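Local structure of ESX-1 secretion-associated protein EspB (Mycobacterium marinum, 7P0Z) at residues A[43-46]-A[47-51]; A[156-159]-A[160-163]; A[173-176]-A[177-180]. The protein is secreted through the ESX-1 (type VII) system and assembles into a seven-subunit oligomer, consistent with a role in forming a channel-like structure during protein transport. All coordinates share one frame; numbering follows the deposited sequence.

Interaction 1: residues A[43-46]-A[47-51]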
# COMPACT_ATOMS: atom_id res chain seq x y z
N ALA A 43 30.06 -13.22 -7.92
CA ALA A 43 28.62 -13.06 -7.97
C ALA A 43 28.05 -13.64 -9.25
O ALA A 43 26.95 -14.17 -9.26
CB ALA A 43 28.25 -11.59 -7.83
N ALA A 44 28.80 -13.54 -10.34
CA ALA A 44 28.35 -14.14 -11.58
C ALA A 44 28.27 -15.65 -11.47
O ALA A 44 27.33 -16.27 -11.97
CB ALA A 44 29.28 -13.74 -12.72
N ASN A 45 29.25 -16.26 -10.83
CA ASN A 45 29.21 -17.70 -10.66
C ASN A 45 28.05 -18.10 -9.77
O ASN A 45 27.36 -19.09 -10.04
CB ASN A 45 30.52 -18.19 -10.08
CG ASN A 45 30.59 -19.68 -10.06
OD1 ASN A 45 30.53 -20.31 -9.01
ND2 ASN A 45 30.73 -20.27 -11.23
N ASN A 46 27.80 -17.32 -8.72
CA ASN A 46 26.64 -17.57 -7.88
C ASN A 46 25.36 -17.49 -8.68
O ASN A 46 24.46 -18.30 -8.49
CB ASN A 46 26.60 -16.56 -6.75
CG ASN A 46 27.59 -16.86 -5.70
OD1 ASN A 46 28.41 -17.74 -5.84
ND2 ASN A 46 27.54 -16.10 -4.63
N ALA A 47 25.24 -16.49 -9.54
CA ALA A 47 24.04 -16.33 -10.33
C ALA A 47 23.84 -17.50 -11.27
O ALA A 47 22.73 -18.01 -11.43
CB ALA A 47 24.09 -15.02 -11.10
N ALA A 48 24.91 -17.94 -11.92
CA ALA A 48 24.79 -19.07 -12.82
C ALA A 48 24.38 -20.32 -12.07
O ALA A 48 23.56 -21.10 -12.55
CB ALA A 48 26.11 -19.29 -13.56
N GLU A 49 24.93 -20.52 -10.88
CA GLU A 49 24.55 -21.70 -10.12
C GLU A 49 23.12 -21.61 -9.62
O GLU A 49 22.41 -22.61 -9.60
CB GLU A 49 25.53 -21.90 -8.98
CG GLU A 49 26.60 -22.85 -9.35
CD GLU A 49 27.87 -22.57 -8.64
OE1 GLU A 49 27.83 -21.90 -7.60
OE2 GLU A 49 28.93 -23.02 -9.12
N GLN A 50 22.68 -20.42 -9.23
CA GLN A 50 21.29 -20.24 -8.85
C GLN A 50 20.37 -20.58 -10.01
O GLN A 50 19.36 -21.27 -9.82
CB GLN A 50 21.06 -18.81 -8.39
CG GLN A 50 19.63 -18.49 -7.98
CD GLN A 50 19.11 -19.37 -6.86
OE1 GLN A 50 19.46 -19.18 -5.71
NE2 GLN A 50 18.28 -20.32 -7.20
N LEU A 51 20.70 -20.13 -11.21
CA LEU A 51 19.91 -20.47 -12.38
C LEU A 51 19.90 -21.96 -12.65
O LEU A 51 18.86 -22.53 -12.98
CB LEU A 51 20.42 -19.73 -13.61
CG LEU A 51 19.98 -18.28 -13.70
CD1 LEU A 51 20.57 -17.63 -14.92
CD2 LEU A 51 18.48 -18.22 -13.74
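Glu-49 N donates to Asn-45 O at 2.9 Å, one turn back on helix 42-81, within the PE-domain part of this long helical protein. The helix itself sets Glu-49 CB 3.5 Å from the same Asn-45 O. The Glu-49 side chain then folds back along the helix. Its chi1 of -95° lies away from a staggered value, and the chain beyond CG is extended. This places the carboxylate carbon, Glu-49 CD, 3.8 Å from Asn-45 O.

Four i to i+4 backbone bonds carry the turn. Ala-47 N gives to Ala-43 O at 2.9 Å, and Ala-48 N to Ala-44 O at 2.9 Å. Gln-50 N continues the series to the carbonyl of Asn-46. The methyls of Ala-47 and Ala-48 rest against carbonyl oxygens of the preceding turn. Ala-47 CB is 3.5 Å from Ala-43 O, and Ala-48 CB is 3.6 Å from Ala-44 O.

Ala-47 packs on Met-214 of helix 181-224, and Ala-48 on Met-151 of helix 149-166. The polar side faces the second subunit, where Asn-46 lies on Asn-159 and Glu-49 on Leu-163 of that neighbouring copy. Gln-50 NE2 donates to Gln-166 OE1 of the same neighbour, and makes a weak hydrogen bond to Ser-54 OG of its own chain. A bend in the Gln-50 chain, chi2 58°, turns its amide away from 43-46, toward the second subunit, while its CB stays 3.4 Å from Asn-46 O.

Interaction 2: residues A[156-159]-A[160-163]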
# COMPACT_ATOMS: atom_id res chain seq x y z
N ASP A 156 16.56 -18.33 -24.28
CA ASP A 156 15.78 -18.68 -25.45
C ASP A 156 15.08 -20.01 -25.25
O ASP A 156 13.90 -20.15 -25.55
CB ASP A 156 16.66 -18.73 -26.69
CG ASP A 156 17.09 -17.38 -27.14
OD1 ASP A 156 16.47 -16.39 -26.72
OD2 ASP A 156 18.05 -17.31 -27.93
N GLY A 157 15.82 -21.00 -24.77
CA GLY A 157 15.21 -22.29 -24.53
C GLY A 157 14.05 -22.21 -23.56
O GLY A 157 12.99 -22.79 -23.80
N TRP A 158 14.21 -21.45 -22.49
CA TRP A 158 13.13 -21.41 -21.52
C TRP A 158 11.95 -20.56 -21.99
O TRP A 158 10.81 -20.87 -21.64
CB TRP A 158 13.66 -20.94 -20.17
CG TRP A 158 14.32 -22.06 -19.48
CD1 TRP A 158 15.65 -22.25 -19.33
CD2 TRP A 158 13.69 -23.19 -18.88
NE1 TRP A 158 15.90 -23.42 -18.67
CE2 TRP A 158 14.71 -24.01 -18.38
CE3 TRP A 158 12.37 -23.58 -18.72
CZ2 TRP A 158 14.44 -25.20 -17.73
CZ3 TRP A 158 12.10 -24.75 -18.07
CH2 TRP A 158 13.14 -25.55 -17.58
N ASN A 159 12.18 -19.53 -22.80
CA ASN A 159 11.06 -18.83 -23.40
C ASN A 159 10.30 -19.71 -24.38
O ASN A 159 9.06 -19.68 -24.43
CB ASN A 159 11.53 -17.57 -24.11
CG ASN A 159 11.27 -16.35 -23.31
OD1 ASN A 159 10.19 -16.18 -22.77
ND2 ASN A 159 12.25 -15.47 -23.24
N ASN A 160 11.02 -20.50 -25.17
CA ASN A 160 10.33 -21.44 -26.04
C ASN A 160 9.49 -22.40 -25.23
O ASN A 160 8.36 -22.71 -25.61
CB ASN A 160 11.33 -22.20 -26.89
CG ASN A 160 11.96 -21.35 -27.93
OD1 ASN A 160 11.43 -20.34 -28.33
ND2 ASN A 160 13.13 -21.76 -28.37
N PHE A 161 10.03 -22.88 -24.12
CA PHE A 161 9.26 -23.79 -23.29
C PHE A 161 8.01 -23.12 -22.71
O PHE A 161 6.94 -23.73 -22.68
CB PHE A 161 10.12 -24.35 -22.17
CG PHE A 161 9.50 -25.51 -21.49
CD1 PHE A 161 9.29 -26.69 -22.18
CD2 PHE A 161 9.04 -25.40 -20.20
CE1 PHE A 161 8.68 -27.74 -21.57
CE2 PHE A 161 8.43 -26.46 -19.59
CZ PHE A 161 8.25 -27.63 -20.28
N ASN A 162 8.15 -21.90 -22.22
CA ASN A 162 7.01 -21.08 -21.82
C ASN A 162 5.91 -21.10 -22.87
O ASN A 162 4.75 -21.44 -22.59
CB ASN A 162 7.49 -19.66 -21.59
CG ASN A 162 6.38 -18.71 -21.25
OD1 ASN A 162 5.32 -19.10 -20.82
ND2 ASN A 162 6.60 -17.46 -21.56
N LEU A 163 6.26 -20.73 -24.10
CA LEU A 163 5.24 -20.64 -25.14
C LEU A 163 4.65 -22.01 -25.45
O LEU A 163 3.45 -22.13 -25.67
CB LEU A 163 5.83 -20.01 -26.39
CG LEU A 163 6.26 -18.57 -26.19
CD1 LEU A 163 6.75 -18.02 -27.50
CD2 LEU A 163 5.11 -17.74 -25.66
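Asn-159 O receives a hydrogen bond from Leu-163 N at 3.0 Å and is touched by Asn-162 as well. Asn-162 CB presses on this oxygen, 3.2 Å from Asn-159 O, and Leu-163 CG also rests near it. The carbonyl of Asn-159 is thus a meeting point for the following turn. The side chains of Asn-159 and Asn-162 lie alongside each other and point the same way.

Asn-160 sits over the carbonyl of Asp-156. Its backbone N gives a hydrogen bond to Asp-156 O at 2.9 Å. Its side chain stands beside the backbone N, chi1 -70°, which sets Asn-160 CG 3.3 Å from Asp-156 O. Asn-160 ND2 is near Asp-156 O but not aligned for a hydrogen bond, so the side chain adds contact to that oxygen but no bond.

This is the middle of helix 149-166, in the PPE-domain part of the chain. One side of the helix is aromatic. Trp-158 and Phe-161 run side by side, and Trp-158 CZ3 comes to 3.8 Å from Phe-161 CD2. The rings are nearly perpendicular, with planes at 85°, but their approach is oblique. Trp-158 packs on Ala-55 and Val-58 of helix 42-81, and Phe-161 on Leu-62 of the same helix and on Pro-30. The two asparagines meet another helix, 181-224: Asn-159 packs on Ala-208, and Asn-162 on Ala-201 and Ala-205.

Interaction 3: residues A[173-176]-A[177-180]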
# COMPACT_ATOMS: atom_id res chain seq x y z
N ARG A 173 -9.64 -28.80 -22.18
CA ARG A 173 -10.92 -28.20 -22.50
C ARG A 173 -12.07 -29.04 -21.97
O ARG A 173 -11.93 -30.23 -21.69
CB ARG A 173 -11.06 -28.02 -24.00
CG ARG A 173 -11.22 -29.29 -24.72
CD ARG A 173 -11.12 -29.08 -26.17
NE ARG A 173 -11.23 -30.34 -26.88
CZ ARG A 173 -10.22 -31.18 -27.04
NH1 ARG A 173 -9.04 -30.89 -26.54
NH2 ARG A 173 -10.40 -32.30 -27.70
N ILE A 174 -13.22 -28.40 -21.82
CA ILE A 174 -14.44 -29.07 -21.42
C ILE A 174 -14.86 -30.10 -22.46
O ILE A 174 -14.41 -30.08 -23.61
CB ILE A 174 -15.55 -28.04 -21.21
CG1 ILE A 174 -15.79 -27.31 -22.51
CG2 ILE A 174 -15.19 -27.08 -20.12
CD1 ILE A 174 -16.94 -26.41 -22.47
N PHE A 175 -15.74 -30.99 -22.06
CA PHE A 175 -16.22 -32.03 -22.94
C PHE A 175 -17.38 -31.53 -23.77
O PHE A 175 -18.16 -30.69 -23.34
CB PHE A 175 -16.66 -33.25 -22.14
CG PHE A 175 -15.59 -33.79 -21.27
CD1 PHE A 175 -14.56 -34.53 -21.79
CD2 PHE A 175 -15.63 -33.57 -19.91
CE1 PHE A 175 -13.58 -35.02 -20.98
CE2 PHE A 175 -14.66 -34.07 -19.09
CZ PHE A 175 -13.63 -34.80 -19.63
N GLU A 176 -17.49 -32.05 -24.98
CA GLU A 176 -18.67 -31.77 -25.79
C GLU A 176 -19.88 -32.53 -25.30
O GLU A 176 -20.87 -31.94 -24.86
CB GLU A 176 -18.41 -32.12 -27.24
CG GLU A 176 -17.32 -31.38 -27.86
CD GLU A 176 -16.95 -31.95 -29.20
OE1 GLU A 176 -17.10 -33.17 -29.39
OE2 GLU A 176 -16.53 -31.18 -30.09
N ASN A 177 -19.82 -33.86 -25.34
CA ASN A 177 -21.00 -34.68 -25.18
C ASN A 177 -21.08 -35.40 -23.85
O ASN A 177 -21.93 -36.27 -23.69
CB ASN A 177 -21.07 -35.71 -26.30
CG ASN A 177 -20.94 -35.10 -27.63
OD1 ASN A 177 -21.72 -34.24 -27.99
ND2 ASN A 177 -19.95 -35.52 -28.38
N TRP A 178 -20.24 -35.08 -22.89
CA TRP A 178 -20.29 -35.77 -21.63
C TRP A 178 -20.81 -34.84 -20.56
O TRP A 178 -20.44 -33.67 -20.50
CB TRP A 178 -18.92 -36.31 -21.24
CG TRP A 178 -19.00 -37.24 -20.12
CD1 TRP A 178 -20.06 -37.99 -19.77
CD2 TRP A 178 -18.00 -37.48 -19.14
NE1 TRP A 178 -19.79 -38.71 -18.65
CE2 TRP A 178 -18.52 -38.41 -18.24
CE3 TRP A 178 -16.71 -37.00 -18.95
CZ2 TRP A 178 -17.80 -38.88 -17.17
CZ3 TRP A 178 -16.00 -37.46 -17.88
CH2 TRP A 178 -16.54 -38.40 -17.00
N GLU A 179 -21.68 -35.36 -19.70
CA GLU A 179 -22.36 -34.52 -18.74
C GLU A 179 -22.68 -35.35 -17.51
O GLU A 179 -22.56 -36.57 -17.53
CB GLU A 179 -23.61 -33.91 -19.36
CG GLU A 179 -24.07 -32.68 -18.65
CD GLU A 179 -25.17 -31.96 -19.39
OE1 GLU A 179 -25.66 -32.50 -20.40
OE2 GLU A 179 -25.51 -30.82 -18.99
N GLY A 180 -23.02 -34.68 -16.44
CA GLY A 180 -23.31 -35.34 -15.19
C GLY A 180 -22.26 -35.04 -14.15
O GLY A 180 -21.39 -34.18 -14.33
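Phe-175 and Trp-178 meet in the turn that leads into helix 181-224 and carries the WxG motif, Trp-178, Glu-179 and Gly-180. Their rings form a T-shaped (edge-to-face) pair. The edge of the Trp-178 six-membered ring is directed at a face of Phe-175, with the planes at 69° and the centroids 5.1 Å apart. Trp-178 CE3 touches near the rim of the phenyl ring, 3.6 Å from Phe-175 CE2. Trp-178 CZ3 follows at 3.8 Å from the same Phe-175 CE2.

The tight reversal at Glu-176 and Asn-177 makes this possible. It brings the CA atoms of Phe-175 and Trp-178 to 5.7 Å, so both side chains leave the turn the same way. Phe-175 CB and Trp-178 CB are then 3.9 Å apart. The two residues use different first torsions. Trp-178 carries CG opposite its backbone N, chi1 -168°, and this lays its benzo edge beside the phenyl face. Glu-176 and Asn-177 stay exposed at the apex.

Helices 13-23, 42-81 and 181-224 cover the buried rings. Trp-178 NE1 hydrogen-bonds to Tyr-83 OH, and Phe-175 packs on Leu-76 and Met-190. Asn-177 N donates to Glu-15 OE2 of helix 13-23. Gly-180 then takes the N-cap position of the next helix, with a positive phi of 112°. A tryptophan in the inter-helix turn, bonded to Tyr-83 just after helix 42-81, is consistent with the WxG and YxxxD/E secretion signal of type VII substrates.

In the fold
Interactions 1 and 2 lie near the middle of the elongated bundle, one on the PE side and one on the PPE side. Within one chain their centres are about 20 Å apart and their nearest atoms about 6 Å apart, so they do not touch. Between subunits they do: residues 43-51 of one subunit meet 156-163 of the next. The two contacts are thus matching halves of one repeated interface in the heptamer. Interaction 3 lies at one end of the bundle, with its centre about 48 Å from that of interaction 1 and about 32 Å from that of interaction 2. Interactions 2 and 3 both touch the third subunit.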